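Local coordinates for protein KauB (Pseudomonas aeruginosa PAO1, PDB 6B4R) that probably oxidises a broad range of aminoaldehydes, including 4-guanidinobutyraldehyde, to the corresponding acids with NAD(P)+ as cofactor, as a member of the aldehyde dehydrogenase family, at residues Ala125-Trp130 and Ser174-Gly179; Ile201-Leu206 and Gly215-Leu220; Val158-Ala163 and Ser187-Pro192; Met109-Ser114 and Trp167-Leu172. All coordinates share one frame; numbering follows the deposited sequence.

Interaction 1: residues Ala125-Trp130 and Ser174-Gly179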
loop_
_atom_site.group_PDB
_atom_site.type_symbol
_atom_site.label_atom_id
_atom_site.label_comp_id
_atom_site.label_asym_id
_atom_site.label_seq_id
_atom_site.Cartn_x
_atom_site.Cartn_y
_atom_site.Cartn_z
ATOM N N ALA A 125 -6.650 15.315 21.502
ATOM C CA ALA A 125 -7.856 14.510 21.361
ATOM C C ALA A 125 -7.996 13.983 19.931
ATOM O O ALA A 125 -8.322 12.814 19.718
ATOM C CB ALA A 125 -9.081 15.318 21.757
ATOM N N ASN A 126 -7.742 14.847 18.953
ATOM C CA ASN A 126 -7.823 14.449 17.552
ATOM C C ASN A 126 -6.757 13.420 17.178
ATOM O O ASN A 126 -6.990 12.554 16.337
ATOM C CB ASN A 126 -7.732 15.669 16.637
ATOM C CG ASN A 126 -7.753 15.297 15.168
ATOM O OD1 ASN A 126 -8.786 14.897 14.633
ATOM N ND2 ASN A 126 -6.610 15.435 14.505
ATOM N N SER A 127 -5.593 13.516 17.811
ATOM C CA SER A 127 -4.506 12.573 17.569
ATOM C C SER A 127 -4.866 11.171 18.049
ATOM O O SER A 127 -4.552 10.180 17.387
ATOM C CB SER A 127 -3.225 13.045 18.255
ATOM O OG SER A 127 -2.181 12.109 18.062
ATOM N N LEU A 128 -5.517 11.093 19.206
ATOM C CA LEU A 128 -5.991 9.815 19.724
ATOM C C LEU A 128 -7.115 9.281 18.845
ATOM O O LEU A 128 -7.139 8.098 18.498
ATOM C CB LEU A 128 -6.489 9.963 21.164
ATOM C CG LEU A 128 -5.471 10.294 22.256
ATOM C CD1 LEU A 128 -6.148 10.292 23.618
ATOM C CD2 LEU A 128 -4.314 9.312 22.232
ATOM N N ARG A 129 -8.042 10.164 18.487
ATOM C CA ARG A 129 -9.183 9.793 17.661
ATOM C C ARG A 129 -8.744 9.285 16.289
ATOM O O ARG A 129 -9.228 8.255 15.822
ATOM C CB ARG A 129 -10.150 10.972 17.511
ATOM C CG ARG A 129 -11.388 10.653 16.688
ATOM C CD ARG A 129 -12.333 11.845 16.588
ATOM N NE ARG A 129 -13.061 12.071 17.833
ATOM C CZ ARG A 129 -12.785 13.041 18.696
ATOM N NH1 ARG A 129 -11.797 13.893 18.450
ATOM N NH2 ARG A 129 -13.502 13.163 19.804
ATOM N N TRP A 130 -7.821 10.007 15.658
ATOM C CA TRP A 130 -7.311 9.647 14.336
ATOM C C TRP A 130 -6.639 8.273 14.358
ATOM O O TRP A 130 -6.916 7.421 13.510
ATOM C CB TRP A 130 -6.318 10.708 13.854
ATOM C CG TRP A 130 -5.998 10.659 12.387
ATOM C CD1 TRP A 130 -6.612 11.365 11.392
ATOM C CD2 TRP A 130 -4.973 9.882 11.751
ATOM N NE1 TRP A 130 -6.041 11.070 10.178
ATOM C CE2 TRP A 130 -5.032 10.162 10.370
ATOM C CE3 TRP A 130 -4.016 8.972 12.213
ATOM C CZ2 TRP A 130 -4.170 9.565 9.447
ATOM C CZ3 TRP A 130 -3.160 8.383 11.297
ATOM C CH2 TRP A 130 -3.245 8.680 9.929
ATOM N N SER A 174 2.310 13.347 24.446
ATOM C CA SER A 174 1.869 12.120 25.091
ATOM C C SER A 174 0.925 11.348 24.177
ATOM O O SER A 174 1.048 10.134 24.027
ATOM C CB SER A 174 1.177 12.428 26.419
ATOM O OG SER A 174 2.065 13.071 27.317
ATOM N N CYS A 175 -0.006 12.063 23.554
ATOM C CA CYS A 175 -1.004 11.430 22.699
ATOM C C CYS A 175 -0.449 11.025 21.332
ATOM O O CYS A 175 -0.971 10.107 20.697
ATOM C CB CYS A 175 -2.235 12.327 22.548
ATOM S SG CYS A 175 -3.177 12.548 24.088
ATOM N N TRP A 176 0.602 11.707 20.877
ATOM C CA TRP A 176 1.299 11.296 19.660
ATOM C C TRP A 176 1.899 9.908 19.847
ATOM O O TRP A 176 2.018 9.140 18.895
ATOM C CB TRP A 176 2.412 12.281 19.290
ATOM C CG TRP A 176 1.944 13.504 18.558
ATOM C CD1 TRP A 176 0.656 13.935 18.416
ATOM C CD2 TRP A 176 2.762 14.453 17.860
ATOM N NE1 TRP A 176 0.622 15.094 17.676
ATOM C CE2 TRP A 176 1.901 15.433 17.323
ATOM C CE3 TRP A 176 4.139 14.569 17.637
ATOM C CZ2 TRP A 176 2.373 16.515 16.580
ATOM C CZ3 TRP A 176 4.606 15.644 16.896
ATOM C CH2 TRP A 176 3.723 16.603 16.376
ATOM N N LYS A 177 2.283 9.598 21.081
ATOM C CA LYS A 177 2.841 8.290 21.406
ATOM C C LYS A 177 1.738 7.298 21.788
ATOM O O LYS A 177 1.659 6.197 21.235
ATOM C CB LYS A 177 3.859 8.413 22.543
ATOM C CG LYS A 177 5.002 9.391 22.276
ATOM C CD LYS A 177 5.808 8.980 21.055
ATOM C CE LYS A 177 7.158 9.678 21.014
ATOM N NZ LYS A 177 7.041 11.156 20.954
ATOM N N LEU A 178 0.887 7.702 22.729
ATOM C CA LEU A 178 -0.188 6.849 23.241
ATOM C C LEU A 178 -1.148 6.370 22.159
ATOM O O LEU A 178 -1.635 5.241 22.212
ATOM C CB LEU A 178 -0.978 7.578 24.329
ATOM C CG LEU A 178 -0.303 7.686 25.692
ATOM C CD1 LEU A 178 -1.134 8.555 26.620
ATOM C CD2 LEU A 178 -0.110 6.298 26.274
ATOM N N GLY A 179 -1.421 7.239 21.191
ATOM C CA GLY A 179 -2.314 6.918 20.090
ATOM C C GLY A 179 -1.966 5.623 19.384
ATOM O O GLY A 179 -2.670 4.630 19.536
#
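Leu128 and Gly179 bring two nearly parallel helices together, their CA atoms 4.7 Å apart. The axes of 125-130 and 174-179 run 8.5 Å from each other at closest, with only 11° between their directions. The pair belongs to the Rossmann-like, cofactor-binding part of the aldehyde dehydrogenase fold: helix 170-183 follows strand 149-164 and rests on strand 187-191 through Ser174 and Leu178, while helix 113-133 flanks it and also packs on helix 80-96 through Ala125 and Leu128. Such close, almost aligned helices illustrate how backbones draw together at a glycine. Methyl CD2 of Leu128 lies against the backbone at Gly179, 3.7 Å from its N. The isobutyl group of Leu128 also lies against Cys175, its CG 3.7 Å from SG and its CD2 3.7 Å from CB. With SG anti to its own carbonyl carbon (chi1 -67°), Cys175 presents both CB and sulfur to the leucine. No hydrogen bond joins the segments, and the contact is buried packing throughout. Trp176 is directed elsewhere: its CB points away from helix 113-133, and the indole lines the pocket that holds the bound polyether and meets Phe467 edge-to-face. One corner of that indole nevertheless returns to the interface, where Ser127 OG sits obliquely to the ring, 3.4 Å from Trp176 CD1.

Interaction 2: residues Ile201-Leu206 and Gly215-Leu220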
loop_
_atom_site.group_PDB
_atom_site.type_symbol
_atom_site.label_atom_id
_atom_site.label_comp_id
_atom_site.label_asym_id
_atom_site.label_seq_id
_atom_site.Cartn_x
_atom_site.Cartn_y
_atom_site.Cartn_z
ATOM N N ILE A 201 -0.647 12.526 34.536
ATOM C CA ILE A 201 -1.227 11.911 35.722
ATOM C C ILE A 201 -2.752 11.890 35.625
ATOM O O ILE A 201 -3.401 10.917 36.013
ATOM C CB ILE A 201 -0.798 12.669 36.996
ATOM C CG1 ILE A 201 0.706 12.505 37.234
ATOM C CG2 ILE A 201 -1.583 12.193 38.207
ATOM C CD1 ILE A 201 1.227 13.312 38.406
ATOM N N ARG A 202 -3.312 12.966 35.078
ATOM C CA ARG A 202 -4.756 13.122 34.983
ATOM C C ARG A 202 -5.392 12.158 33.981
ATOM O O ARG A 202 -6.312 11.414 34.325
ATOM C CB ARG A 202 -5.108 14.565 34.613
ATOM C CG ARG A 202 -6.600 14.837 34.529
ATOM C CD ARG A 202 -7.263 14.725 35.891
ATOM N NE ARG A 202 -8.688 15.038 35.830
ATOM C CZ ARG A 202 -9.650 14.126 35.746
ATOM N NH1 ARG A 202 -9.343 12.837 35.718
ATOM N NH2 ARG A 202 -10.921 14.502 35.692
ATOM N N ILE A 203 -4.895 12.168 32.746
ATOM C CA ILE A 203 -5.498 11.387 31.666
ATOM C C ILE A 203 -5.409 9.880 31.888
ATOM O O ILE A 203 -6.125 9.112 31.244
ATOM C CB ILE A 203 -4.881 11.725 30.292
ATOM C CG1 ILE A 203 -3.396 11.352 30.265
ATOM C CG2 ILE A 203 -5.088 13.197 29.958
ATOM C CD1 ILE A 203 -2.751 11.515 28.913
ATOM N N ALA A 204 -4.528 9.464 32.793
ATOM C CA ALA A 204 -4.373 8.050 33.123
ATOM C C ALA A 204 -5.670 7.474 33.679
ATOM O O ALA A 204 -6.061 6.355 33.343
ATOM C CB ALA A 204 -3.242 7.864 34.115
ATOM N N GLN A 205 -6.332 8.256 34.526
ATOM C CA GLN A 205 -7.622 7.876 35.084
ATOM C C GLN A 205 -8.697 7.864 33.999
ATOM O O GLN A 205 -9.583 7.006 33.997
ATOM C CB GLN A 205 -8.012 8.842 36.205
ATOM C CG GLN A 205 -9.401 8.615 36.772
ATOM C CD GLN A 205 -9.557 7.241 37.395
ATOM O OE1 GLN A 205 -10.525 6.532 37.120
ATOM N NE2 GLN A 205 -8.606 6.859 38.243
ATOM N N LEU A 206 -8.609 8.817 33.077
ATOM C CA LEU A 206 -9.585 8.942 31.999
ATOM C C LEU A 206 -9.522 7.760 31.036
ATOM O O LEU A 206 -10.538 7.359 30.467
ATOM C CB LEU A 206 -9.383 10.252 31.235
ATOM C CG LEU A 206 -9.508 11.550 32.035
ATOM C CD1 LEU A 206 -9.357 12.751 31.117
ATOM C CD2 LEU A 206 -10.832 11.604 32.782
ATOM N N GLY A 215 -3.495 -1.588 34.050
ATOM C CA GLY A 215 -2.120 -1.962 33.784
ATOM C C GLY A 215 -1.682 -1.809 32.342
ATOM O O GLY A 215 -0.523 -2.056 32.013
ATOM N N VAL A 216 -2.604 -1.402 31.477
ATOM C CA VAL A 216 -2.282 -1.210 30.069
ATOM C C VAL A 216 -1.667 0.171 29.839
ATOM O O VAL A 216 -0.805 0.346 28.976
ATOM C CB VAL A 216 -3.520 -1.418 29.174
ATOM C CG1 VAL A 216 -3.180 -1.176 27.708
ATOM C CG2 VAL A 216 -4.069 -2.826 29.365
ATOM N N PHE A 217 -2.100 1.146 30.631
ATOM C CA PHE A 217 -1.551 2.494 30.547
ATOM C C PHE A 217 -1.183 3.029 31.932
ATOM O O PHE A 217 -2.052 3.383 32.730
ATOM C CB PHE A 217 -2.528 3.425 29.822
ATOM C CG PHE A 217 -2.145 4.879 29.878
ATOM C CD1 PHE A 217 -0.829 5.276 29.709
ATOM C CD2 PHE A 217 -3.109 5.850 30.084
ATOM C CE1 PHE A 217 -0.480 6.612 29.764
ATOM C CE2 PHE A 217 -2.765 7.189 30.132
ATOM C CZ PHE A 217 -1.451 7.569 29.974
ATOM N N ASN A 218 0.118 3.090 32.199
ATOM C CA ASN A 218 0.628 3.519 33.495
ATOM C C ASN A 218 1.418 4.820 33.396
ATOM O O ASN A 218 2.023 5.112 32.367
ATOM C CB ASN A 218 1.492 2.415 34.111
ATOM C CG ASN A 218 0.767 1.084 34.179
ATOM O OD1 ASN A 218 0.093 0.779 35.163
ATOM N ND2 ASN A 218 0.895 0.287 33.124
ATOM N N VAL A 219 1.405 5.605 34.469
ATOM C CA VAL A 219 2.096 6.892 34.478
ATOM C C VAL A 219 3.012 7.030 35.692
ATOM O O VAL A 219 2.550 7.014 36.834
ATOM C CB VAL A 219 1.100 8.075 34.444
ATOM C CG1 VAL A 219 1.832 9.400 34.604
ATOM C CG2 VAL A 219 0.299 8.063 33.154
ATOM N N LEU A 220 4.312 7.165 35.436
ATOM C CA LEU A 220 5.306 7.309 36.496
ATOM C C LEU A 220 6.002 8.662 36.436
ATOM O O LEU A 220 6.951 8.840 35.677
ATOM C CB LEU A 220 6.360 6.206 36.405
ATOM C CG LEU A 220 5.952 4.766 36.715
ATOM C CD1 LEU A 220 7.157 3.855 36.559
ATOM C CD2 LEU A 220 5.365 4.655 38.115
HETATM O O HOH W 1 -4.702 4.081 32.303
#
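The phenyl ring of Phe217 is the flat group in this contact, and it turns one corner, CE2, to the helix. At the ring edge, near its plane, is the carbonyl oxygen of Ile203, 4.0 Å from CE2. Ala204 approaches the same corner obliquely, its CA 3.5 Å from Phe217 CE2. Elsewhere round the ring, Leu178 of helix 170-183 adds an apolar neighbour. CG of Phe217 stands anti to its backbone N (chi1 171°), which carries the ring from the strand across to the helix. Two residues on, Val219 uses both branches: CG2 touches Ala204 CB at 3.7 Å, whereas CG1 is directed to the backbone at Ile201, 4.0 Å from its N. Ala204 thus fits between a ring and a valine that point from the same face of the strand. Beside this apolar seam, one water donates to Ala204 O and Phe217 O, 2.8 Å from each, and ties helix to strand without a direct hydrogen bond. The axes of 201-206 and 217-219 approach to 8.2 Å, with 155° between their directions. This antiparallel return of helix over strand is typical of the beta-alpha-beta crossover, here 187-191, 198-210 and 217-219, from which Rossmann-like domains are built.

Interaction 3: residues Val158-Ala163 and Ser187-Pro192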
loop_
_atom_site.group_PDB
_atom_site.type_symbol
_atom_site.label_atom_id
_atom_site.label_comp_id
_atom_site.label_asym_id
_atom_site.label_seq_id
_atom_site.Cartn_x
_atom_site.Cartn_y
_atom_site.Cartn_z
ATOM N N VAL A 158 4.663 -4.976 20.067
ATOM C CA VAL A 158 5.938 -5.338 20.687
ATOM C C VAL A 158 5.779 -5.818 22.130
ATOM O O VAL A 158 6.518 -6.692 22.585
ATOM C CB VAL A 158 6.954 -4.177 20.636
ATOM C CG1 VAL A 158 7.465 -3.983 19.222
ATOM C CG2 VAL A 158 6.333 -2.891 21.168
ATOM N N GLY A 159 4.815 -5.247 22.846
ATOM C CA GLY A 159 4.543 -5.655 24.212
ATOM C C GLY A 159 4.526 -4.500 25.192
ATOM O O GLY A 159 3.497 -3.852 25.383
ATOM N N VAL A 160 5.671 -4.245 25.818
ATOM C CA VAL A 160 5.790 -3.166 26.794
ATOM C C VAL A 160 6.522 -1.963 26.205
ATOM O O VAL A 160 7.667 -2.074 25.764
ATOM C CB VAL A 160 6.517 -3.633 28.071
ATOM C CG1 VAL A 160 6.720 -2.466 29.025
ATOM C CG2 VAL A 160 5.738 -4.753 28.749
ATOM N N VAL A 161 5.858 -0.812 26.208
ATOM C CA VAL A 161 6.429 0.395 25.632
ATOM C C VAL A 161 6.641 1.464 26.695
ATOM O O VAL A 161 5.705 1.852 27.391
ATOM C CB VAL A 161 5.522 0.973 24.529
ATOM C CG1 VAL A 161 6.110 2.264 23.981
ATOM C CG2 VAL A 161 5.313 -0.047 23.413
ATOM N N ALA A 162 7.877 1.935 26.820
ATOM C CA ALA A 162 8.181 3.051 27.704
ATOM C C ALA A 162 8.210 4.336 26.888
ATOM O O ALA A 162 8.882 4.409 25.859
ATOM C CB ALA A 162 9.513 2.829 28.403
ATOM N N ALA A 163 7.476 5.346 27.342
ATOM C CA ALA A 163 7.426 6.623 26.639
ATOM C C ALA A 163 7.881 7.777 27.527
ATOM O O ALA A 163 7.287 8.042 28.573
ATOM C CB ALA A 163 6.028 6.877 26.106
ATOM N N SER A 187 1.069 -2.462 25.941
ATOM C CA SER A 187 0.978 -1.847 27.255
ATOM C C SER A 187 2.009 -0.726 27.313
ATOM O O SER A 187 3.149 -0.900 26.886
ATOM C CB SER A 187 1.227 -2.873 28.360
ATOM O OG SER A 187 0.193 -3.841 28.397
ATOM N N VAL A 188 1.601 0.428 27.827
ATOM C CA VAL A 188 2.453 1.609 27.810
ATOM C C VAL A 188 2.741 2.134 29.212
ATOM O O VAL A 188 1.838 2.245 30.041
ATOM C CB VAL A 188 1.811 2.743 26.981
ATOM C CG1 VAL A 188 2.716 3.967 26.953
ATOM C CG2 VAL A 188 1.507 2.269 25.570
ATOM N N ILE A 189 4.007 2.449 29.470
ATOM C CA ILE A 189 4.396 3.135 30.695
ATOM C C ILE A 189 4.909 4.524 30.349
ATOM O O ILE A 189 5.978 4.672 29.753
ATOM C CB ILE A 189 5.499 2.385 31.448
ATOM C CG1 ILE A 189 5.041 0.971 31.804
ATOM C CG2 ILE A 189 5.897 3.155 32.697
ATOM C CD1 ILE A 189 6.096 0.165 32.509
ATOM N N LEU A 190 4.140 5.541 30.722
ATOM C CA LEU A 190 4.469 6.912 30.368
ATOM C C LEU A 190 5.217 7.618 31.488
ATOM O O LEU A 190 4.732 7.706 32.617
ATOM C CB LEU A 190 3.200 7.693 30.015
ATOM C CG LEU A 190 3.387 9.147 29.577
ATOM C CD1 LEU A 190 4.109 9.215 28.247
ATOM C CD2 LEU A 190 2.047 9.862 29.498
ATOM N N LYS A 191 6.403 8.119 31.166
ATOM C CA LYS A 191 7.167 8.929 32.099
ATOM C C LYS A 191 7.185 10.359 31.584
ATOM O O LYS A 191 7.919 10.678 30.647
ATOM C CB LYS A 191 8.593 8.383 32.251
ATOM C CG LYS A 191 9.407 9.018 33.378
ATOM C CD LYS A 191 10.173 10.235 32.890
ATOM C CE LYS A 191 10.767 11.022 34.036
ATOM N NZ LYS A 191 11.294 12.334 33.568
ATOM N N PRO A 192 6.364 11.227 32.190
ATOM C CA PRO A 192 6.314 12.638 31.804
ATOM C C PRO A 192 7.526 13.391 32.339
ATOM O O PRO A 192 8.200 12.905 33.245
ATOM C CB PRO A 192 5.043 13.135 32.495
ATOM C CG PRO A 192 4.934 12.280 33.716
ATOM C CD PRO A 192 5.442 10.920 33.298
#
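Ala163 and Leu190 meet where two parallel strands lie side by side, and the leucine conformation decides how. CG of Leu190 is anti to the backbone N (chi1 -178°), and the bend at chi2 swings CD1 back across the neighbouring strand. That methyl lies 3.7 Å from Ala163 CB and 3.4 Å from Ala163 O. On the same face Val188 adopts a comparable first torsion (chi1 -179°), and its CG1 leans over the next strand, 3.7 Å from Val161 O. Val161, Ala163, Val188 and Leu190 form this face, where helix 170-183 packs on Val188 and Leu190. The opposite face bears Val160, Ala162, Ser187 and Ile189. There the extended arm of Ile189 brings CD1 to 4.4 Å from Val160 CG1, a looser touch, and helices 56-72 and 224-233 supply further packing. Ser187 turns its OG out of the strand pair to bond Ala66 O in helix 56-72. The backbones themselves are joined by five hydrogen bonds in which the strands alternate as donor and acceptor. Ile189 N and Ala163 N show the pattern: the first donates to Val161 O at 2.7 Å, and the second in turn donates to Ile189 O at 2.9 Å, its N-H pointing almost straight at the oxygen (170°). Two parallel neighbouring strands joined through helix 170-183 are typical of the beta-alpha-beta unit of a Rossmann-like sheet.

Interaction 4: residues Met109-Ser114 and Trp167-Leu172. With TOE (2-[2-(2-methoxy-ethoxy)-ethoxy]-ethoxyl), chain H.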
loop_
_atom_site.group_PDB
_atom_site.type_symbol
_atom_site.label_atom_id
_atom_site.label_comp_id
_atom_site.label_asym_id
_atom_site.label_seq_id
_atom_site.Cartn_x
_atom_site.Cartn_y
_atom_site.Cartn_z
ATOM N N MET A 109 3.497 24.348 32.864
ATOM C CA MET A 109 4.674 24.740 32.088
ATOM C C MET A 109 4.619 26.144 31.472
ATOM O O MET A 109 5.577 26.580 30.837
ATOM C CB MET A 109 5.020 23.674 31.036
ATOM C CG MET A 109 3.840 23.177 30.210
ATOM S SD MET A 109 3.308 24.389 28.988
ATOM C CE MET A 109 4.819 24.603 28.046
ATOM N N GLY A 110 3.502 26.844 31.654
ATOM C CA GLY A 110 3.454 28.273 31.388
ATOM C C GLY A 110 2.935 28.783 30.052
ATOM O O GLY A 110 2.928 29.994 29.822
ATOM N N LYS A 111 2.500 27.889 29.169
ATOM C CA LYS A 111 1.978 28.319 27.874
ATOM C C LYS A 111 0.607 28.979 28.039
ATOM O O LYS A 111 -0.111 28.676 28.993
ATOM C CB LYS A 111 1.902 27.144 26.893
ATOM C CG LYS A 111 0.799 26.148 27.183
ATOM C CD LYS A 111 0.646 25.157 26.042
ATOM C CE LYS A 111 1.961 24.454 25.743
ATOM N NZ LYS A 111 1.836 23.467 24.641
ATOM N N PRO A 112 0.249 29.898 27.120
ATOM C CA PRO A 112 -1.038 30.604 27.186
ATOM C C PRO A 112 -2.233 29.652 27.256
ATOM O O PRO A 112 -2.219 28.593 26.628
ATOM C CB PRO A 112 -1.072 31.388 25.870
ATOM C CG PRO A 112 0.361 31.607 25.525
ATOM C CD PRO A 112 1.067 30.357 25.982
ATOM N N ILE A 113 -3.253 30.037 28.016
ATOM C CA ILE A 113 -4.434 29.202 28.216
ATOM C C ILE A 113 -5.218 28.986 26.915
ATOM O O ILE A 113 -5.819 27.932 26.713
ATOM C CB ILE A 113 -5.353 29.777 29.328
ATOM C CG1 ILE A 113 -6.481 28.799 29.670
ATOM C CG2 ILE A 113 -5.894 31.148 28.941
ATOM C CD1 ILE A 113 -6.002 27.528 30.336
ATOM N N SER A 114 -5.198 29.977 26.028
ATOM C CA SER A 114 -5.891 29.868 24.749
ATOM C C SER A 114 -5.230 28.821 23.861
ATOM O O SER A 114 -5.892 28.169 23.050
ATOM C CB SER A 114 -5.920 31.217 24.032
ATOM O OG SER A 114 -6.697 32.160 24.749
ATOM N N TRP A 167 8.400 18.555 27.978
ATOM C CA TRP A 167 7.583 19.476 28.755
ATOM C C TRP A 167 6.973 20.601 27.928
ATOM O O TRP A 167 6.127 21.348 28.422
ATOM C CB TRP A 167 8.401 20.068 29.906
ATOM C CG TRP A 167 9.738 20.617 29.491
ATOM C CD1 TRP A 167 10.953 20.020 29.658
ATOM C CD2 TRP A 167 9.993 21.875 28.849
ATOM N NE1 TRP A 167 11.949 20.825 29.160
ATOM C CE2 TRP A 167 11.387 21.969 28.659
ATOM C CE3 TRP A 167 9.182 22.928 28.418
ATOM C CZ2 TRP A 167 11.985 23.073 28.053
ATOM C CZ3 TRP A 167 9.777 24.022 27.816
ATOM C CH2 TRP A 167 11.164 24.087 27.642
ATOM N N ASN A 168 7.403 20.732 26.677
ATOM C CA ASN A 168 6.929 21.826 25.836
ATOM C C ASN A 168 5.527 21.584 25.275
ATOM O O ASN A 168 4.755 22.525 25.091
ATOM C CB ASN A 168 7.926 22.125 24.716
ATOM C CG ASN A 168 8.077 20.976 23.748
ATOM O OD1 ASN A 168 7.903 19.816 24.115
ATOM N ND2 ASN A 168 8.402 21.293 22.501
ATOM N N PHE A 169 5.210 20.322 25.001
ATOM C CA PHE A 169 3.855 19.923 24.628
ATOM C C PHE A 169 3.465 18.643 25.367
ATOM O O PHE A 169 3.271 17.603 24.741
ATOM C CB PHE A 169 3.743 19.699 23.117
ATOM C CG PHE A 169 3.887 20.954 22.299
ATOM C CD1 PHE A 169 2.790 21.761 22.041
ATOM C CD2 PHE A 169 5.119 21.321 21.775
ATOM C CE1 PHE A 169 2.918 22.917 21.284
ATOM C CE2 PHE A 169 5.254 22.477 21.017
ATOM C CZ PHE A 169 4.151 23.276 20.772
ATOM N N PRO A 170 3.328 18.723 26.700
ATOM C CA PRO A 170 3.151 17.553 27.573
ATOM C C PRO A 170 1.999 16.640 27.163
ATOM O O PRO A 170 2.203 15.433 27.039
ATOM C CB PRO A 170 2.862 18.176 28.943
ATOM C CG PRO A 170 3.449 19.544 28.872
ATOM C CD PRO A 170 3.247 19.985 27.454
ATOM N N LEU A 171 0.812 17.202 26.956
ATOM C CA LEU A 171 -0.351 16.393 26.599
ATOM C C LEU A 171 -0.314 15.931 25.143
ATOM O O LEU A 171 -0.567 14.762 24.852
ATOM C CB LEU A 171 -1.652 17.149 26.889
ATOM C CG LEU A 171 -2.958 16.399 26.611
ATOM C CD1 LEU A 171 -3.023 15.104 27.407
ATOM C CD2 LEU A 171 -4.157 17.279 26.922
ATOM N N LEU A 172 0.009 16.848 24.236
ATOM C CA LEU A 172 0.033 16.542 22.807
ATOM C C LEU A 172 1.074 15.483 22.444
ATOM O O LEU A 172 0.775 14.542 21.705
ATOM C CB LEU A 172 0.272 17.813 21.985
ATOM C CG LEU A 172 0.252 17.614 20.467
ATOM C CD1 LEU A 172 -1.090 17.048 20.024
ATOM C CD2 LEU A 172 0.560 18.909 19.733
HETATM O "O2'" TOE H . 8.104 19.649 20.006
HETATM C "CA'" TOE H . 7.747 18.819 18.894
HETATM C "CB'" TOE H . 7.537 19.690 17.661
HETATM O "OC'" TOE H . 6.143 19.913 17.449
HETATM C "CD'" TOE H . 5.917 20.647 16.248
HETATM C "CE'" TOE H . 4.548 20.296 15.675
HETATM O "OF'" TOE H . 3.519 20.903 16.452
HETATM C "CG'" TOE H . 2.227 20.589 15.936
HETATM C "CH'" TOE H . 1.186 21.498 16.577
HETATM O "OI'" TOE H . 1.507 22.856 16.282
HETATM C "CK'" TOE H . 0.437 23.742 16.603
#
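The pocket occupied by the bound polyether is bordered here by Asn168 and Phe169, with Lys111 and Met109 packed against the backbone beside them. Lys111 NZ donates to Asn168 O over 3.1 Å, lying in the plane of that carbonyl. Its stronger polar partner is Asp120, with which it forms a salt bridge, and Asn297 ND2 donates to the same Asn168 oxygen, so both ends of the bond are held further. The side chains of Lys111 and Phe169 cross at about a right angle, with NZ oblique to the ring and 3.3 Å from CD1. Met109, folded at every torsion and with CG between backbone N and carbonyl carbon (chi1 47°), curls round the backbone: CG lies 3.4 Å from Trp167 O and 3.9 Å from Pro170 CG, and CE 3.6 Å from Asn168 O. With its backbone gripped in this way, Asn168 directs its side-chain amide to the polyether. ND2 donates to O2' at 3.0 Å with an angle of 154°, and also to Glu300 O. The modified cysteine at position 302 lies close by. An asparagine placed beside this cysteine, in a Trp-Asn-Phe-Pro sequence, is consistent with the oxyanion hole typical of aldehyde dehydrogenases.

Overall arrangement
Followed from the N terminus, the chain first passes 109-114 and 125-130 and then returns through strand 149-164, helix 170-183 and strand 187-191. Interaction 4 closes the loop from 109-114 to 167-172, interaction 1 that from 125-130 to 174-179, and interaction 3 that from 158-163 to 187-192. All three cross one another. Interaction 2 follows in series, closing the short helix-to-strand return of the next beta-alpha-beta unit. Its strand continues the sheet of interaction 3, with Asn218 O 2.7 Å from Leu190 N. Leu178 knits the layers together, its CD1 3.5 Å from Phe217 CZ. Helix 170-183 therefore links the ligand pocket to the Rossmann-like sheet.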